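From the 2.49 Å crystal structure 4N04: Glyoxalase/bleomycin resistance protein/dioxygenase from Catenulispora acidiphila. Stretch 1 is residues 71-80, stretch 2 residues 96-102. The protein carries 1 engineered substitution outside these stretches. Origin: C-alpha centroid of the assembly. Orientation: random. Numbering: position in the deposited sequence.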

# COMPACT_ATOMS: atom_id res chain seq x y z
N ASP A 71 -9.01 -8.85 7.43
CA ASP A 71 -8.02 -9.75 8.02
C ASP A 71 -6.63 -9.13 8.08
O ASP A 71 -5.80 -9.36 7.19
CB ASP A 71 -7.97 -11.07 7.22
CG ASP A 71 -7.28 -12.20 7.97
OD1 ASP A 71 -7.50 -13.38 7.62
OD2 ASP A 71 -6.52 -11.92 8.93
N LEU A 72 -6.37 -8.37 9.13
CA LEU A 72 -5.08 -7.72 9.29
C LEU A 72 -3.93 -8.73 9.37
O LEU A 72 -2.84 -8.48 8.86
CB LEU A 72 -5.08 -6.83 10.53
CG LEU A 72 -3.88 -5.89 10.65
CD1 LEU A 72 -3.76 -5.02 9.41
CD2 LEU A 72 -4.03 -5.03 11.88
N ASP A 73 -4.19 -9.87 10.00
CA ASP A 73 -3.16 -10.87 10.20
C ASP A 73 -2.70 -11.43 8.87
O ASP A 73 -1.52 -11.77 8.70
CB ASP A 73 -3.68 -12.00 11.09
CG ASP A 73 -4.05 -11.52 12.48
OD1 ASP A 73 -4.06 -12.34 13.42
OD2 ASP A 73 -4.34 -10.31 12.62
N ALA A 74 -3.63 -11.54 7.92
CA ALA A 74 -3.33 -12.07 6.60
C ALA A 74 -2.44 -11.08 5.87
O ALA A 74 -1.41 -11.46 5.30
CB ALA A 74 -4.60 -12.31 5.81
N VAL A 75 -2.84 -9.81 5.91
CA VAL A 75 -2.05 -8.73 5.34
C VAL A 75 -0.64 -8.83 5.88
O VAL A 75 0.32 -8.86 5.12
CB VAL A 75 -2.64 -7.34 5.71
CG1 VAL A 75 -1.72 -6.22 5.23
CG2 VAL A 75 -4.03 -7.17 5.13
N LEU A 76 -0.53 -8.93 7.20
CA LEU A 76 0.76 -9.02 7.86
C LEU A 76 1.61 -10.21 7.38
O LEU A 76 2.70 -10.01 6.84
CB LEU A 76 0.58 -9.04 9.37
CG LEU A 76 0.42 -7.68 10.05
CD1 LEU A 76 0.01 -7.83 11.50
CD2 LEU A 76 1.71 -6.89 9.96
N SER A 77 1.11 -11.43 7.58
CA SER A 77 1.90 -12.62 7.28
C SER A 77 2.22 -12.78 5.80
O SER A 77 3.36 -13.10 5.44
CB SER A 77 1.22 -13.89 7.82
OG SER A 77 0.02 -14.19 7.13
N GLY A 78 1.23 -12.55 4.95
CA GLY A 78 1.42 -12.60 3.51
C GLY A 78 2.51 -11.66 3.03
O GLY A 78 3.34 -12.03 2.19
N ALA A 79 2.52 -10.45 3.56
CA ALA A 79 3.56 -9.47 3.22
C ALA A 79 4.92 -9.92 3.75
O ALA A 79 5.95 -9.65 3.14
CB ALA A 79 3.19 -8.08 3.74
N SER A 80 4.91 -10.60 4.90
CA SER A 80 6.13 -11.12 5.51
C SER A 80 6.78 -12.19 4.65
O SER A 80 7.99 -12.19 4.46
CB SER A 80 5.82 -11.71 6.89
OG SER A 80 5.45 -10.70 7.80
N VAL A 96 -7.46 -3.24 18.82
CA VAL A 96 -7.41 -2.83 17.42
C VAL A 96 -6.01 -2.38 17.04
O VAL A 96 -5.44 -1.48 17.66
CB VAL A 96 -8.39 -1.70 17.12
CG1 VAL A 96 -7.93 -0.91 15.89
CG2 VAL A 96 -9.78 -2.26 16.91
N ARG A 97 -5.46 -3.01 16.01
CA ARG A 97 -4.14 -2.65 15.52
C ARG A 97 -4.17 -1.70 14.34
O ARG A 97 -5.09 -1.72 13.52
CB ARG A 97 -3.35 -3.89 15.13
CG ARG A 97 -2.99 -4.80 16.28
CD ARG A 97 -2.53 -6.13 15.73
NE ARG A 97 -3.66 -6.88 15.20
CZ ARG A 97 -3.54 -7.95 14.42
NH1 ARG A 97 -2.33 -8.39 14.08
NH2 ARG A 97 -4.62 -8.58 13.98
N LYS A 98 -3.15 -0.86 14.27
CA LYS A 98 -2.79 -0.18 13.04
C LYS A 98 -1.34 -0.58 12.77
O LYS A 98 -0.49 -0.46 13.65
CB LYS A 98 -2.90 1.33 13.20
CG LYS A 98 -2.46 2.14 11.98
CD LYS A 98 -2.52 3.62 12.29
CE LYS A 98 -1.53 4.42 11.46
NZ LYS A 98 -1.35 5.79 12.03
N VAL A 99 -1.05 -1.10 11.58
CA VAL A 99 0.34 -1.34 11.24
C VAL A 99 0.78 -0.53 10.04
O VAL A 99 0.07 -0.43 9.03
CB VAL A 99 0.73 -2.85 11.15
CG1 VAL A 99 -0.42 -3.76 11.63
CG2 VAL A 99 1.21 -3.21 9.78
N THR A 100 1.96 0.07 10.15
CA THR A 100 2.41 1.00 9.13
C THR A 100 3.58 0.48 8.33
O THR A 100 4.59 0.04 8.89
CB THR A 100 2.80 2.33 9.76
OG1 THR A 100 1.70 2.84 10.52
CG2 THR A 100 3.18 3.34 8.68
N TYR A 101 3.46 0.55 7.01
CA TYR A 101 4.56 0.21 6.14
C TYR A 101 5.17 1.46 5.56
O TYR A 101 4.47 2.44 5.30
CB TYR A 101 4.07 -0.69 5.01
CG TYR A 101 3.67 -2.06 5.48
CD1 TYR A 101 4.60 -3.10 5.54
CD2 TYR A 101 2.37 -2.32 5.89
CE1 TYR A 101 4.23 -4.37 5.99
CE2 TYR A 101 1.99 -3.58 6.34
CZ TYR A 101 2.93 -4.60 6.38
OH TYR A 101 2.57 -5.85 6.82
N LEU A 102 6.48 1.44 5.35
CA LEU A 102 7.15 2.50 4.62
C LEU A 102 7.62 1.98 3.28
O LEU A 102 8.38 1.01 3.23
CB LEU A 102 8.33 3.04 5.43
CG LEU A 102 7.94 3.70 6.75
CD1 LEU A 102 9.17 4.08 7.54
CD2 LEU A 102 7.04 4.90 6.51

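The most unusual feature of this contact is its one ionic pair, Asp 73 with Arg 97, modelled with OD2 of Asp 73 only 2.2 Å from NH2 of Arg 97. That is too short for a real salt bridge, so the pairing of charges is credible but the exact position of both atoms is not. No hydrogen bond joins the two stretches; apart from this pair, they are held by side-chain packing. The contact as a whole buries 381 Å², both sides summed.

The helix 72-80 lies over the strand 97-102 with their N-to-C directions 28° apart and their axes 10.4 Å apart at closest approach, a gap that side chains must fill. The strand supplies alternate residues: Arg 97, Val 99 and Tyr 101 point toward the helix, while Lys 98 points away. The helix answers chiefly with Leu 72, Leu 76 and Ala 79, spaced so that they follow one side of its surface.

At the N-terminal end, Leu 72 (chi1 t, chi2 p) points toward the strand and places CD2 3.5 Å from CB of Arg 97 and 3.8 Å from CG1 of Val 99. The same methyl lies over one face of the Arg 97 guanidinium, whereas Asp 73 OD2 sits at its edge, near the plane. Arginine suits this place because its aliphatic portion can pack against leucine while its charged end reaches the exposed Asp 73. The CA-to-CB bond of Asp 73 points sideways, but its m rotamer brings the carboxylate nearer the strand.

Leu 76 also starts sideways, and its branched end closes the middle of the interface: CD1 is 3.5 Å from NH1 of Arg 97, and CD2 is 3.7 Å from CG2 of Val 99. Val 99 is buried between Leu 72 and Leu 76; CG1 lies within reach of both, CG2 against Leu 76. Its chi1 of -8° lies between the usual wells.

Farther along, the CA-to-CB bond of the buried Tyr 101 points toward the helix, and its OH lies 3.4 Å from CD2 of Leu 76 and 3.9 Å from CB of Ala 79. The backbones are wider apart here, and the long tyrosine side chain spans the gap, its OH ending beside the small CB of Ala 79. Val 75 adds a little cover.

The helix start is secured by Asp 71, whose OD2 accepts a capping bond from N of Ala 74 at 3.1 Å. Backbone bonds such as Leu 76 N to Leu 72 O, 2.9 Å, then hold the two leucines one turn apart. Ser 77 points away from the strand, outside the contact.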